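Local coordinates for structure-specific endonuclease subunit SLX1 (Candida glabrata, PDB 4XM5), which probably acts as the catalytic subunit of the SLX1-SLX4 endonuclease, introducing single-strand cuts in branched duplex DNA close to junctions with single-stranded DNA during repair and recombination, at residues 132-137 / 169-174; 136-141 / 159-164; 106-111 / 143-148; 17-22 / 57-62. All coordinates share one frame; numbering follows the deposited sequence.

Contact 1. Residues 132-137 / 169-174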
loop_
_atom_site.group_PDB
_atom_site.type_symbol
_atom_site.label_atom_id
_atom_site.label_comp_id
_atom_site.label_asym_id
_atom_site.label_seq_id
_atom_site.Cartn_x
_atom_site.Cartn_y
_atom_site.Cartn_z
ATOM N N PHE A 132 -17.405 13.968 4.187
ATOM C CA PHE A 132 -18.864 13.837 4.136
ATOM C C PHE A 132 -19.546 14.854 3.211
ATOM O O PHE A 132 -19.265 16.063 3.253
ATOM C CB PHE A 132 -19.446 13.940 5.541
ATOM C CG PHE A 132 -19.080 12.789 6.418
ATOM C CD1 PHE A 132 -19.765 11.595 6.324
ATOM C CD2 PHE A 132 -18.023 12.893 7.318
ATOM C CE1 PHE A 132 -19.421 10.518 7.129
ATOM C CE2 PHE A 132 -17.674 11.831 8.121
ATOM C CZ PHE A 132 -18.378 10.641 8.032
ATOM N N PHE A 133 -20.450 14.337 2.378
ATOM C CA PHE A 133 -21.333 15.161 1.535
ATOM C C PHE A 133 -22.682 15.404 2.210
ATOM O O PHE A 133 -23.502 16.204 1.747
ATOM C CB PHE A 133 -21.561 14.485 0.178
ATOM C CG PHE A 133 -20.293 14.159 -0.562
ATOM C CD1 PHE A 133 -19.557 15.160 -1.161
ATOM C CD2 PHE A 133 -19.864 12.851 -0.684
ATOM C CE1 PHE A 133 -18.410 14.878 -1.851
ATOM C CE2 PHE A 133 -18.707 12.549 -1.388
ATOM C CZ PHE A 133 -17.970 13.569 -1.964
ATOM N N ASN A 134 -22.922 14.670 3.289
ATOM C CA ASN A 134 -24.170 14.769 4.005
ATOM C C ASN A 134 -23.842 15.001 5.451
ATOM O O ASN A 134 -23.074 14.237 6.039
ATOM C CB ASN A 134 -25.038 13.516 3.856
ATOM C CG ASN A 134 -26.439 13.709 4.450
ATOM O OD1 ASN A 134 -26.598 13.911 5.658
ATOM N ND2 ASN A 134 -27.452 13.673 3.594
ATOM N N GLN A 135 -24.444 16.045 6.016
ATOM C CA GLN A 135 -24.097 16.499 7.343
ATOM C C GLN A 135 -24.706 15.576 8.382
ATOM O O GLN A 135 -24.122 15.364 9.440
ATOM C CB GLN A 135 -24.558 17.948 7.574
ATOM C CG GLN A 135 -24.009 18.530 8.862
ATOM C CD GLN A 135 -24.508 19.934 9.181
ATOM O OE1 GLN A 135 -25.260 20.537 8.410
ATOM N NE2 GLN A 135 -24.069 20.469 10.322
ATOM N N LYS A 136 -25.875 15.025 8.076
ATOM C CA LYS A 136 -26.538 14.130 9.004
ATOM C C LYS A 136 -25.726 12.839 9.089
ATOM O O LYS A 136 -25.584 12.257 10.160
ATOM C CB LYS A 136 -27.984 13.861 8.568
ATOM C CG LYS A 136 -28.805 13.033 9.536
ATOM C CD LYS A 136 -29.248 13.860 10.727
ATOM C CE LYS A 136 -30.128 13.045 11.700
ATOM N NZ LYS A 136 -29.698 11.594 11.786
ATOM N N VAL A 137 -25.167 12.405 7.964
ATOM C CA VAL A 137 -24.314 11.230 7.980
ATOM C C VAL A 137 -23.029 11.563 8.741
ATOM O O VAL A 137 -22.483 10.692 9.416
ATOM C CB VAL A 137 -23.985 10.712 6.556
ATOM C CG1 VAL A 137 -22.973 9.509 6.597
ATOM C CG2 VAL A 137 -25.224 10.297 5.831
ATOM N N THR A 169 -28.520 18.243 4.678
ATOM C CA THR A 169 -28.898 17.906 6.039
ATOM C C THR A 169 -29.892 16.741 6.037
ATOM O O THR A 169 -29.721 15.769 5.296
ATOM C CB THR A 169 -29.504 19.114 6.745
ATOM O OG1 THR A 169 -30.775 19.418 6.161
ATOM C CG2 THR A 169 -28.582 20.317 6.596
ATOM N N GLU A 170 -30.934 16.838 6.859
ATOM C CA GLU A 170 -31.906 15.752 6.973
ATOM C C GLU A 170 -32.743 15.607 5.704
ATOM O O GLU A 170 -33.702 16.339 5.489
ATOM C CB GLU A 170 -32.812 15.960 8.192
ATOM C CG GLU A 170 -33.244 17.396 8.448
ATOM C CD GLU A 170 -33.954 17.551 9.785
ATOM O OE1 GLU A 170 -34.568 18.616 10.027
ATOM O OE2 GLU A 170 -33.899 16.602 10.598
ATOM N N ILE A 171 -32.360 14.634 4.885
ATOM C CA ILE A 171 -32.949 14.370 3.572
ATOM C C ILE A 171 -34.472 14.215 3.550
ATOM O O ILE A 171 -35.044 13.466 4.345
ATOM C CB ILE A 171 -32.317 13.078 2.958
ATOM C CG1 ILE A 171 -30.839 13.302 2.626
ATOM C CG2 ILE A 171 -33.090 12.590 1.724
ATOM C CD1 ILE A 171 -30.598 14.413 1.646
ATOM N N ASN A 172 -35.124 14.922 2.628
ATOM C CA ASN A 172 -36.523 14.648 2.312
ATOM C C ASN A 172 -36.593 13.707 1.111
ATOM O O ASN A 172 -35.869 13.889 0.140
ATOM C CB ASN A 172 -37.299 15.936 2.005
ATOM C CG ASN A 172 -37.403 16.869 3.198
ATOM O OD1 ASN A 172 -37.564 16.430 4.339
ATOM N ND2 ASN A 172 -37.332 18.173 2.932
ATOM N N ASN A 173 -37.455 12.701 1.179
ATOM C CA ASN A 173 -37.634 11.778 0.061
ATOM C C ASN A 173 -39.099 11.399 -0.070
ATOM O O ASN A 173 -39.436 10.373 -0.661
ATOM C CB ASN A 173 -36.766 10.522 0.226
ATOM C CG ASN A 173 -37.154 9.668 1.444
ATOM O OD1 ASN A 173 -38.134 9.939 2.153
ATOM N ND2 ASN A 173 -36.379 8.607 1.675
ATOM N N ASP A 174 -39.962 12.235 0.491
ATOM C CA ASP A 174 -41.398 11.989 0.448
ATOM C C ASP A 174 -41.960 12.116 -0.964
ATOM O O ASP A 174 -42.997 11.539 -1.281
ATOM C CB ASP A 174 -42.138 12.958 1.383
ATOM C CG ASP A 174 -41.916 12.647 2.857
ATOM O OD1 ASP A 174 -40.798 12.243 3.248
ATOM O OD2 ASP A 174 -42.871 12.813 3.635
#

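Contact 2. Residues 136-141 / 159-164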
loop_
_atom_site.group_PDB
_atom_site.type_symbol
_atom_site.label_atom_id
_atom_site.label_comp_id
_atom_site.label_asym_id
_atom_site.label_seq_id
_atom_site.Cartn_x
_atom_site.Cartn_y
_atom_site.Cartn_z
ATOM N N LYS A 136 -25.875 15.025 8.076
ATOM C CA LYS A 136 -26.538 14.130 9.004
ATOM C C LYS A 136 -25.726 12.839 9.089
ATOM O O LYS A 136 -25.584 12.257 10.160
ATOM C CB LYS A 136 -27.984 13.861 8.568
ATOM C CG LYS A 136 -28.805 13.033 9.536
ATOM C CD LYS A 136 -29.248 13.860 10.727
ATOM C CE LYS A 136 -30.128 13.045 11.700
ATOM N NZ LYS A 136 -29.698 11.594 11.786
ATOM N N VAL A 137 -25.167 12.405 7.964
ATOM C CA VAL A 137 -24.314 11.230 7.980
ATOM C C VAL A 137 -23.029 11.563 8.741
ATOM O O VAL A 137 -22.483 10.692 9.416
ATOM C CB VAL A 137 -23.985 10.712 6.556
ATOM C CG1 VAL A 137 -22.973 9.509 6.597
ATOM C CG2 VAL A 137 -25.224 10.297 5.831
ATOM N N GLU A 138 -22.553 12.810 8.665
ATOM C CA GLU A 138 -21.322 13.179 9.383
ATOM C C GLU A 138 -21.530 13.079 10.877
ATOM O O GLU A 138 -20.669 12.585 11.617
ATOM C CB GLU A 138 -20.849 14.592 9.060
ATOM C CG GLU A 138 -19.546 14.928 9.754
ATOM C CD GLU A 138 -19.367 16.398 10.095
ATOM O OE1 GLU A 138 -18.192 16.826 10.149
ATOM O OE2 GLU A 138 -20.374 17.118 10.341
ATOM N N GLU A 139 -22.688 13.538 11.320
ATOM C CA GLU A 139 -22.989 13.591 12.737
ATOM C C GLU A 139 -23.276 12.198 13.325
ATOM O O GLU A 139 -22.901 11.910 14.469
ATOM C CB GLU A 139 -24.152 14.562 12.964
ATOM C CG GLU A 139 -23.735 16.041 12.793
ATOM C CD GLU A 139 -24.747 16.900 12.037
ATOM O OE1 GLU A 139 -25.824 16.391 11.658
ATOM O OE2 GLU A 139 -24.458 18.097 11.819
ATOM N N ILE A 140 -23.909 11.323 12.549
ATOM C CA ILE A 140 -24.085 9.938 12.982
ATOM C C ILE A 140 -22.710 9.247 13.116
ATOM O O ILE A 140 -22.482 8.448 14.027
ATOM C CB ILE A 140 -24.961 9.142 12.001
ATOM C CG1 ILE A 140 -26.387 9.704 11.959
ATOM C CG2 ILE A 140 -24.988 7.661 12.386
ATOM C CD1 ILE A 140 -27.215 9.164 10.802
ATOM N N TRP A 141 -21.799 9.573 12.205
ATOM C CA TRP A 141 -20.429 9.073 12.297
ATOM C C TRP A 141 -19.719 9.636 13.538
ATOM O O TRP A 141 -19.146 8.871 14.319
ATOM C CB TRP A 141 -19.627 9.402 11.027
ATOM C CG TRP A 141 -18.206 9.031 11.205
ATOM C CD1 TRP A 141 -17.668 7.775 11.103
ATOM C CD2 TRP A 141 -17.132 9.897 11.587
ATOM N NE1 TRP A 141 -16.334 7.816 11.393
ATOM C CE2 TRP A 141 -15.976 9.105 11.690
ATOM C CE3 TRP A 141 -17.039 11.266 11.859
ATOM C CZ2 TRP A 141 -14.734 9.635 12.039
ATOM C CZ3 TRP A 141 -15.799 11.795 12.203
ATOM C CH2 TRP A 141 -14.665 10.979 12.288
ATOM N N TYR A 159 -6.040 11.275 10.533
ATOM C CA TYR A 159 -6.656 11.374 9.231
ATOM C C TYR A 159 -7.264 12.764 9.210
ATOM O O TYR A 159 -7.143 13.511 10.174
ATOM C CB TYR A 159 -7.696 10.278 9.028
ATOM C CG TYR A 159 -8.574 10.120 10.231
ATOM C CD1 TYR A 159 -8.210 9.284 11.275
ATOM C CD2 TYR A 159 -9.753 10.833 10.345
ATOM C CE1 TYR A 159 -8.997 9.149 12.389
ATOM C CE2 TYR A 159 -10.551 10.702 11.449
ATOM C CZ TYR A 159 -10.172 9.863 12.472
ATOM O OH TYR A 159 -10.978 9.746 13.588
ATOM N N THR A 160 -7.883 13.130 8.108
ATOM C CA THR A 160 -8.570 14.391 8.035
ATOM C C THR A 160 -10.031 14.060 7.917
ATOM O O THR A 160 -10.392 13.077 7.266
ATOM C CB THR A 160 -8.107 15.240 6.833
ATOM O OG1 THR A 160 -6.759 15.658 7.050
ATOM C CG2 THR A 160 -8.975 16.491 6.654
ATOM N N VAL A 161 -10.870 14.867 8.564
ATOM C CA VAL A 161 -12.307 14.815 8.332
ATOM C C VAL A 161 -12.760 16.169 7.803
ATOM O O VAL A 161 -12.495 17.207 8.404
ATOM C CB VAL A 161 -13.077 14.443 9.605
ATOM C CG1 VAL A 161 -14.589 14.434 9.347
ATOM C CG2 VAL A 161 -12.588 13.090 10.107
ATOM N N SER A 162 -13.402 16.135 6.640
ATOM C CA SER A 162 -13.956 17.328 6.037
ATOM C C SER A 162 -15.437 17.103 5.713
ATOM O O SER A 162 -15.901 15.969 5.553
ATOM C CB SER A 162 -13.173 17.704 4.780
ATOM O OG SER A 162 -13.197 16.639 3.838
ATOM N N LEU A 163 -16.165 18.205 5.626
ATOM C CA LEU A 163 -17.588 18.217 5.292
ATOM C C LEU A 163 -17.788 19.232 4.183
ATOM O O LEU A 163 -17.269 20.356 4.268
ATOM C CB LEU A 163 -18.434 18.584 6.518
ATOM C CG LEU A 163 -19.907 18.919 6.306
ATOM C CD1 LEU A 163 -20.704 17.642 6.091
ATOM C CD2 LEU A 163 -20.472 19.767 7.477
ATOM N N SER A 164 -18.505 18.826 3.140
ATOM C CA SER A 164 -18.815 19.707 2.019
ATOM C C SER A 164 -19.470 21.016 2.450
ATOM O O SER A 164 -20.420 21.010 3.241
ATOM C CB SER A 164 -19.743 19.005 1.032
ATOM O OG SER A 164 -19.034 18.226 0.099
#

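Contact 3. Residues 106-111 / 143-148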
loop_
_atom_site.group_PDB
_atom_site.type_symbol
_atom_site.label_atom_id
_atom_site.label_comp_id
_atom_site.label_asym_id
_atom_site.label_seq_id
_atom_site.Cartn_x
_atom_site.Cartn_y
_atom_site.Cartn_z
ATOM N N SER A 106 -27.160 -1.410 9.628
ATOM C CA SER A 106 -27.555 -0.012 9.799
ATOM C C SER A 106 -26.493 0.986 9.351
ATOM O O SER A 106 -25.329 0.638 9.166
ATOM C CB SER A 106 -27.902 0.263 11.261
ATOM O OG SER A 106 -26.739 0.244 12.067
ATOM N N ILE A 107 -26.914 2.231 9.183
ATOM C CA ILE A 107 -26.006 3.349 8.952
ATOM C C ILE A 107 -24.945 3.421 10.068
ATOM O O ILE A 107 -23.778 3.724 9.818
ATOM C CB ILE A 107 -26.796 4.692 8.866
ATOM C CG1 ILE A 107 -25.882 5.861 8.498
ATOM C CG2 ILE A 107 -27.606 4.970 10.167
ATOM C CD1 ILE A 107 -25.691 6.039 7.009
ATOM N N HIS A 108 -25.359 3.128 11.296
ATOM C CA HIS A 108 -24.449 3.114 12.429
ATOM C C HIS A 108 -23.324 2.120 12.241
ATOM O O HIS A 108 -22.177 2.419 12.555
ATOM C CB HIS A 108 -25.198 2.786 13.717
ATOM C CG HIS A 108 -26.167 3.845 14.126
ATOM N ND1 HIS A 108 -25.765 5.043 14.673
ATOM C CD2 HIS A 108 -27.516 3.893 14.054
ATOM C CE1 HIS A 108 -26.830 5.783 14.928
ATOM N NE2 HIS A 108 -27.903 5.109 14.560
ATOM N N HIS A 109 -23.659 0.935 11.745
ATOM C CA HIS A 109 -22.647 -0.099 11.542
ATOM C C HIS A 109 -21.716 0.233 10.381
ATOM O O HIS A 109 -20.514 0.033 10.485
ATOM C CB HIS A 109 -23.302 -1.456 11.313
ATOM C CG HIS A 109 -23.885 -2.055 12.552
ATOM N ND1 HIS A 109 -25.239 -2.053 12.811
ATOM C CD2 HIS A 109 -23.300 -2.684 13.602
ATOM C CE1 HIS A 109 -25.464 -2.657 13.966
ATOM N NE2 HIS A 109 -24.305 -3.051 14.465
ATOM N N LYS A 110 -22.278 0.744 9.289
ATOM C CA LYS A 110 -21.495 1.138 8.129
ATOM C C LYS A 110 -20.466 2.189 8.506
ATOM O O LYS A 110 -19.345 2.172 7.983
ATOM C CB LYS A 110 -22.395 1.689 7.022
ATOM C CG LYS A 110 -23.507 0.760 6.600
ATOM C CD LYS A 110 -23.053 -0.213 5.534
ATOM C CE LYS A 110 -23.959 -1.444 5.470
ATOM N NZ LYS A 110 -23.250 -2.594 4.818
ATOM N N LEU A 111 -20.863 3.105 9.405
ATOM C CA LEU A 111 -20.023 4.242 9.778
ATOM C C LEU A 111 -19.068 3.848 10.909
ATOM O O LEU A 111 -17.956 4.391 11.006
ATOM C CB LEU A 111 -20.877 5.468 10.160
ATOM C CG LEU A 111 -21.745 6.087 9.029
ATOM C CD1 LEU A 111 -22.670 7.207 9.528
ATOM C CD2 LEU A 111 -20.932 6.576 7.816
ATOM N N ASN A 143 -21.005 10.633 16.055
ATOM C CA ASN A 143 -21.682 10.047 17.185
ATOM C C ASN A 143 -20.959 8.834 17.769
ATOM O O ASN A 143 -20.822 8.733 18.983
ATOM C CB ASN A 143 -23.093 9.663 16.780
ATOM C CG ASN A 143 -23.929 9.273 17.946
ATOM O OD1 ASN A 143 -23.808 9.847 19.019
ATOM N ND2 ASN A 143 -24.784 8.281 17.754
ATOM N N ASP A 144 -20.497 7.927 16.897
ATOM C CA ASP A 144 -19.815 6.688 17.309
ATOM C C ASP A 144 -20.616 5.909 18.328
ATOM O O ASP A 144 -20.133 5.632 19.419
ATOM C CB ASP A 144 -18.433 6.978 17.890
ATOM C CG ASP A 144 -17.561 5.711 18.010
ATOM O OD1 ASP A 144 -17.871 4.678 17.365
ATOM O OD2 ASP A 144 -16.553 5.762 18.743
ATOM N N LYS A 145 -21.846 5.572 17.955
ATOM C CA LYS A 145 -22.791 4.845 18.801
ATOM C C LYS A 145 -22.192 3.642 19.539
ATOM O O LYS A 145 -22.536 3.384 20.681
ATOM C CB LYS A 145 -23.971 4.373 17.946
ATOM C CG LYS A 145 -25.047 3.649 18.728
ATOM C CD LYS A 145 -26.065 2.984 17.816
ATOM C CE LYS A 145 -27.042 2.152 18.638
ATOM N NZ LYS A 145 -27.878 1.290 17.764
ATOM N N PHE A 146 -21.292 2.913 18.892
ATOM C CA PHE A 146 -20.770 1.677 19.472
ATOM C C PHE A 146 -19.422 1.887 20.167
ATOM O O PHE A 146 -18.810 0.938 20.648
ATOM C CB PHE A 146 -20.669 0.601 18.385
ATOM C CG PHE A 146 -21.965 0.385 17.645
ATOM C CD1 PHE A 146 -23.079 -0.131 18.309
ATOM C CD2 PHE A 146 -22.087 0.733 16.308
ATOM C CE1 PHE A 146 -24.287 -0.315 17.643
ATOM C CE2 PHE A 146 -23.293 0.555 15.636
ATOM C CZ PHE A 146 -24.394 0.027 16.308
ATOM N N ASN A 147 -18.994 3.144 20.235
ATOM C CA ASN A 147 -17.754 3.545 20.901
ATOM C C ASN A 147 -16.536 2.839 20.354
ATOM O O ASN A 147 -15.765 2.241 21.092
ATOM C CB ASN A 147 -17.851 3.322 22.409
ATOM C CG ASN A 147 -18.847 4.256 23.055
ATOM O OD1 ASN A 147 -19.036 5.382 22.588
ATOM N ND2 ASN A 147 -19.511 3.792 24.110
ATOM N N VAL A 148 -16.366 2.925 19.048
ATOM C CA VAL A 148 -15.192 2.364 18.414
ATOM C C VAL A 148 -13.941 3.040 18.974
ATOM O O VAL A 148 -12.982 2.360 19.334
ATOM C CB VAL A 148 -15.252 2.501 16.885
ATOM C CG1 VAL A 148 -14.002 1.909 16.251
ATOM C CG2 VAL A 148 -16.487 1.807 16.351
HETATM O O HOH W 1 -23.042 6.068 15.227
#

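Contact 4. Residues 17-22 / 57-62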
loop_
_atom_site.group_PDB
_atom_site.type_symbol
_atom_site.label_atom_id
_atom_site.label_comp_id
_atom_site.label_asym_id
_atom_site.label_seq_id
_atom_site.Cartn_x
_atom_site.Cartn_y
_atom_site.Cartn_z
ATOM N N GLN A 17 -25.907 5.710 -0.233
ATOM C CA GLN A 17 -27.141 5.433 0.442
ATOM C C GLN A 17 -28.259 5.780 -0.534
ATOM O O GLN A 17 -28.290 6.891 -1.102
ATOM C CB GLN A 17 -27.256 6.247 1.727
ATOM C CG GLN A 17 -28.536 5.995 2.506
ATOM C CD GLN A 17 -28.549 6.751 3.826
ATOM O OE1 GLN A 17 -27.805 7.718 4.003
ATOM N NE2 GLN A 17 -29.374 6.307 4.757
ATOM N N SER A 18 -29.155 4.822 -0.762
ATOM C CA SER A 18 -30.278 5.069 -1.641
ATOM C C SER A 18 -31.113 6.232 -1.077
ATOM O O SER A 18 -31.479 6.242 0.096
ATOM C CB SER A 18 -31.116 3.794 -1.806
ATOM O OG SER A 18 -32.401 4.074 -2.352
ATOM N N ILE A 19 -31.409 7.213 -1.914
ATOM C CA ILE A 19 -32.231 8.331 -1.475
ATOM C C ILE A 19 -33.626 7.886 -1.007
ATOM O O ILE A 19 -34.051 8.254 0.091
ATOM C CB ILE A 19 -32.353 9.377 -2.578
ATOM C CG1 ILE A 19 -30.953 9.882 -2.946
ATOM C CG2 ILE A 19 -33.287 10.518 -2.124
ATOM C CD1 ILE A 19 -30.886 10.738 -4.200
ATOM N N SER A 20 -34.334 7.090 -1.808
ATOM C CA SER A 20 -35.658 6.619 -1.396
ATOM C C SER A 20 -35.604 5.448 -0.381
ATOM O O SER A 20 -36.363 5.441 0.600
ATOM C CB SER A 20 -36.475 6.209 -2.619
ATOM O OG SER A 20 -37.745 5.715 -2.249
ATOM N N LYS A 21 -34.718 4.470 -0.611
ATOM C CA LYS A 21 -34.564 3.327 0.305
ATOM C C LYS A 21 -33.395 3.540 1.293
ATOM O O LYS A 21 -32.252 3.209 1.008
ATOM C CB LYS A 21 -34.353 2.027 -0.487
ATOM C CG LYS A 21 -35.519 1.644 -1.378
ATOM C CD LYS A 21 -35.118 0.565 -2.353
ATOM C CE LYS A 21 -35.363 -0.827 -1.779
ATOM N NZ LYS A 21 -36.764 -1.272 -2.023
ATOM N N ARG A 22 -33.695 4.085 2.463
ATOM C CA ARG A 22 -32.653 4.632 3.324
ATOM C C ARG A 22 -31.813 3.563 3.999
ATOM O O ARG A 22 -30.767 3.851 4.570
ATOM C CB ARG A 22 -33.272 5.534 4.388
ATOM C CG ARG A 22 -34.219 6.599 3.844
ATOM C CD ARG A 22 -33.478 7.557 2.976
ATOM N NE ARG A 22 -32.559 8.406 3.720
ATOM C CZ ARG A 22 -31.409 8.849 3.229
ATOM N NH1 ARG A 22 -31.033 8.492 2.012
ATOM N NH2 ARG A 22 -30.628 9.635 3.956
ATOM N N THR A 57 -34.449 2.005 -5.641
ATOM C CA THR A 57 -33.116 1.998 -5.083
ATOM C C THR A 57 -32.354 3.164 -5.657
ATOM O O THR A 57 -31.723 3.922 -4.917
ATOM C CB THR A 57 -32.360 0.671 -5.376
ATOM O OG1 THR A 57 -33.083 -0.438 -4.815
ATOM C CG2 THR A 57 -31.004 0.709 -4.753
ATOM N N ARG A 58 -32.403 3.303 -6.981
ATOM C CA ARG A 58 -31.860 4.479 -7.658
ATOM C C ARG A 58 -32.863 5.648 -7.562
ATOM O O ARG A 58 -34.058 5.446 -7.725
ATOM C CB ARG A 58 -31.541 4.154 -9.129
ATOM C CG ARG A 58 -30.286 3.281 -9.311
ATOM C CD ARG A 58 -30.354 2.390 -10.560
ATOM N NE ARG A 58 -30.595 3.155 -11.776
ATOM C CZ ARG A 58 -31.674 3.030 -12.553
ATOM N NH1 ARG A 58 -32.623 2.148 -12.261
ATOM N NH2 ARG A 58 -31.799 3.788 -13.634
ATOM N N PRO A 59 -32.373 6.882 -7.370
ATOM C CA PRO A 59 -30.959 7.262 -7.322
ATOM C C PRO A 59 -30.305 7.100 -5.971
ATOM O O PRO A 59 -30.968 7.188 -4.931
ATOM C CB PRO A 59 -30.996 8.758 -7.701
ATOM C CG PRO A 59 -32.289 9.197 -7.240
ATOM C CD PRO A 59 -33.217 8.066 -7.574
ATOM N N TRP A 60 -28.988 6.921 -6.012
ATOM C CA TRP A 60 -28.167 6.837 -4.827
ATOM C C TRP A 60 -27.639 8.202 -4.452
ATOM O O TRP A 60 -27.308 8.999 -5.330
ATOM C CB TRP A 60 -26.971 5.930 -5.069
ATOM C CG TRP A 60 -27.239 4.507 -5.438
ATOM C CD1 TRP A 60 -27.328 3.980 -6.697
ATOM C CD2 TRP A 60 -27.366 3.409 -4.529
ATOM N NE1 TRP A 60 -27.532 2.619 -6.622
ATOM C CE2 TRP A 60 -27.551 2.244 -5.303
ATOM C CE3 TRP A 60 -27.353 3.303 -3.139
ATOM C CZ2 TRP A 60 -27.727 0.991 -4.729
ATOM C CZ3 TRP A 60 -27.532 2.061 -2.567
ATOM C CH2 TRP A 60 -27.714 0.915 -3.362
ATOM N N GLU A 61 -27.525 8.469 -3.156
ATOM C CA GLU A 61 -26.733 9.605 -2.682
ATOM C C GLU A 61 -25.333 9.093 -2.261
ATOM O O GLU A 61 -25.215 8.171 -1.451
ATOM C CB GLU A 61 -27.434 10.325 -1.506
ATOM C CG GLU A 61 -26.654 11.503 -0.920
ATOM C CD GLU A 61 -27.195 12.006 0.441
ATOM O OE1 GLU A 61 -26.779 13.103 0.886
ATOM O OE2 GLU A 61 -28.019 11.305 1.081
ATOM N N MET A 62 -24.269 9.679 -2.803
ATOM C CA MET A 62 -22.956 9.393 -2.241
ATOM C C MET A 62 -22.801 10.196 -0.959
ATOM O O MET A 62 -22.678 11.425 -1.003
ATOM C CB MET A 62 -21.825 9.724 -3.214
ATOM C CG MET A 62 -20.455 9.194 -2.733
ATOM S SD MET A 62 -19.133 9.613 -3.888
ATOM C CE MET A 62 -19.418 8.449 -5.226
HETATM O O HOH W 2 -28.462 10.556 3.438
HETATM O O HOH W 3 -33.824 6.341 -4.258
#

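Contact 1. Residues 132-137 / 169-174
Asn134 and Ile171 cross obliquely, the flat carboxamide of one meeting the branched aliphatic chain of the other. With CG anti to the backbone N (chi1 -172°), the Asn134 amide reaches out to the loop, and ND2 lies 3.5 Å from Ile171 CG1. The same ND2 is 3.5 Å from Thr169 O. Its hydrogen bond goes elsewhere, to Glu61 OE1 on the adjacent strand 60-67. The oxygen faces the start of its own helix: Asn134 is the N-cap of helix 135-143, and OD1 accepts from Val137 N at 3.1 Å with an N-H...O angle of 153°, and weakly from Lys136 N. Both ends of the amide are therefore held, which fixes its rotation. Gln135 and Thr169 lie alongside each other and point the same way, the extended glutamine bringing OE1 to 3.8 Å from Thr169 CG2. Lys136 adds its CB, 4.2 Å from Thr169 O, before its bent chain leads away from the loop. The loop follows strand 160-168 and leads to helix 176-214, whose Val182 touches Ile171. Across these two segments contact rests on van der Waals approach, while the polar chemistry of Asn134 is spent on capping the helix and joining it to the neighbouring strand.

Contact 2. Residues 136-141 / 159-164
Trp141 and Glu138 reach the strand because each holds CG anti to its backbone N (chi1 173° and -177°), sending the indole and the carboxylate out from the same side of the helix toward Val161, Tyr159 and Leu163. The motif is a beta-alpha-beta crossover: strand 129-132, helix 135-143 and strand 160-168 follow in the chain, and the two strands are parallel neighbours at one end of the mixed sheet. Helix segment 136-141 runs nearly antiparallel to strand segment 160-164, at 153°, with the axes 9.9 Å apart. Its long side chains bridge this spacing. The six-membered part of the indole crosses Val161 at a slant, CH2 lying 3.7 Å from CG2, and the same CH2 is 4.2 Å from Tyr159 CE2. Phe132, on strand 129-132, also meets the indole, so the tryptophan is packed between neighbouring parts of the crossover. One turn earlier, the extended Glu138 crosses Leu163 at about a right angle. Its OE2 approaches Leu163 CD2 to 3.9 Å, while OE1 has a long, weak ion pair with Lys142. Tyr159 comes at the indole from the opposite direction, and its OH stands at the indole edge, near the ring plane, 4.1 Å from Trp141 CZ2.

Contact 3. Residues 106-111 / 143-148
His108 meets the 143-148 loop from CB out to the imidazole ring. At the root, CB touches Phe146 CE2 at 3.5 Å. Further out, CG lies 3.8 Å from Lys145 CD, the methylene that rides over one face of the imidazole. This is a CH-pi contact, with Lys145 CD 3.9 Å from the centroid of the His108 ring and 16° off its normal; the extended lysine chain crosses the histidine at about a right angle. CE1 comes near Asn143 ND2. ND1 lies 3.8 Å from Lys145 CB and shares a water with the loop backbone: the water, in the ring plane, is 3.0 Å from His108 ND1 and accepts from Lys145 N. His109 forms an offset stack with Phe146, ring centroids 4.6 Å apart and planes at 25°. Ser106, the N-cap, accepts from His109 N through OG, which is also hydrogen-bonded to His109 ND1 at 2.8 Å, steadying the stacked ring. After helix 135-143 the chain makes a type I turn from Asp144 to Asn147 and settles over the start of helix 107-120, where Phe146 touches Ala112, His108 packs on Ile140, and Ile107 reaches Phe25 of strand 25-30 and Gln17 of strand 12-18.

Contact 4. Residues 17-22 / 57-62
Three backbone hydrogen bonds join Gln17 and Ile19 to the segment 57-62. Gln17 and Glu61 form an antiparallel hydrogen-bonded pair, with Gln17 N to Glu61 O at 2.8 Å and Glu61 N to Gln17 O at 2.7 Å. Beyond the strand end, Ile19 N donates to Pro59 O at 3.0 Å, nearly straight at 163°; a cis peptide precedes this proline. Among the side-chain bonds, Ser18 OG donates across to Thr57 O at 2.7 Å and, in an ST motif within its own turn, accepts from Lys21 N at 2.9 Å. These strands, 12-18 and 60-67, are neighbours in the sheet of the GIY-YIG nuclease domain, whose signature begins on the first of them. Two further bonds fold the turn back: Gln17 NE2 donates to Arg22 O at 2.8 Å, in the carbonyl plane, and Arg22 NH1 reaches Ser18 O from above its plane. The charges of Arg22 and Glu61 stay beyond salt-bridge range, and Glu61 OE1 accepts from Asn134. Apolar contact comes from Ile19, crossing Pro59 at about a right angle, CD1 lying 3.7 Å from CG; Trp60 sets Gln17 C at its indole edge, near the ring plane, with CE3 close to Ser18 N.

In the fold
From the N terminus, contact 4 closes first, pairing the end of strand 12-18 with the start of strand 60-67 before any other contact opens. Contact 3 opens next, at the start of helix 107-120, followed by contacts 1 and 2, which share Lys136 and Val137. Contact 3 then closes just after helix 135-143, contact 2 on strand 160-168 and contact 1 in the loop beyond. Contact 3 thus crosses both others, whereas the loop of contact 2 falls within that of contact 1. Asn173 to Ile19 ties contact 1 to contact 4; Ile140 packs on Leu111, joining contacts 2 and 3 between helices 135-143 and 107-120.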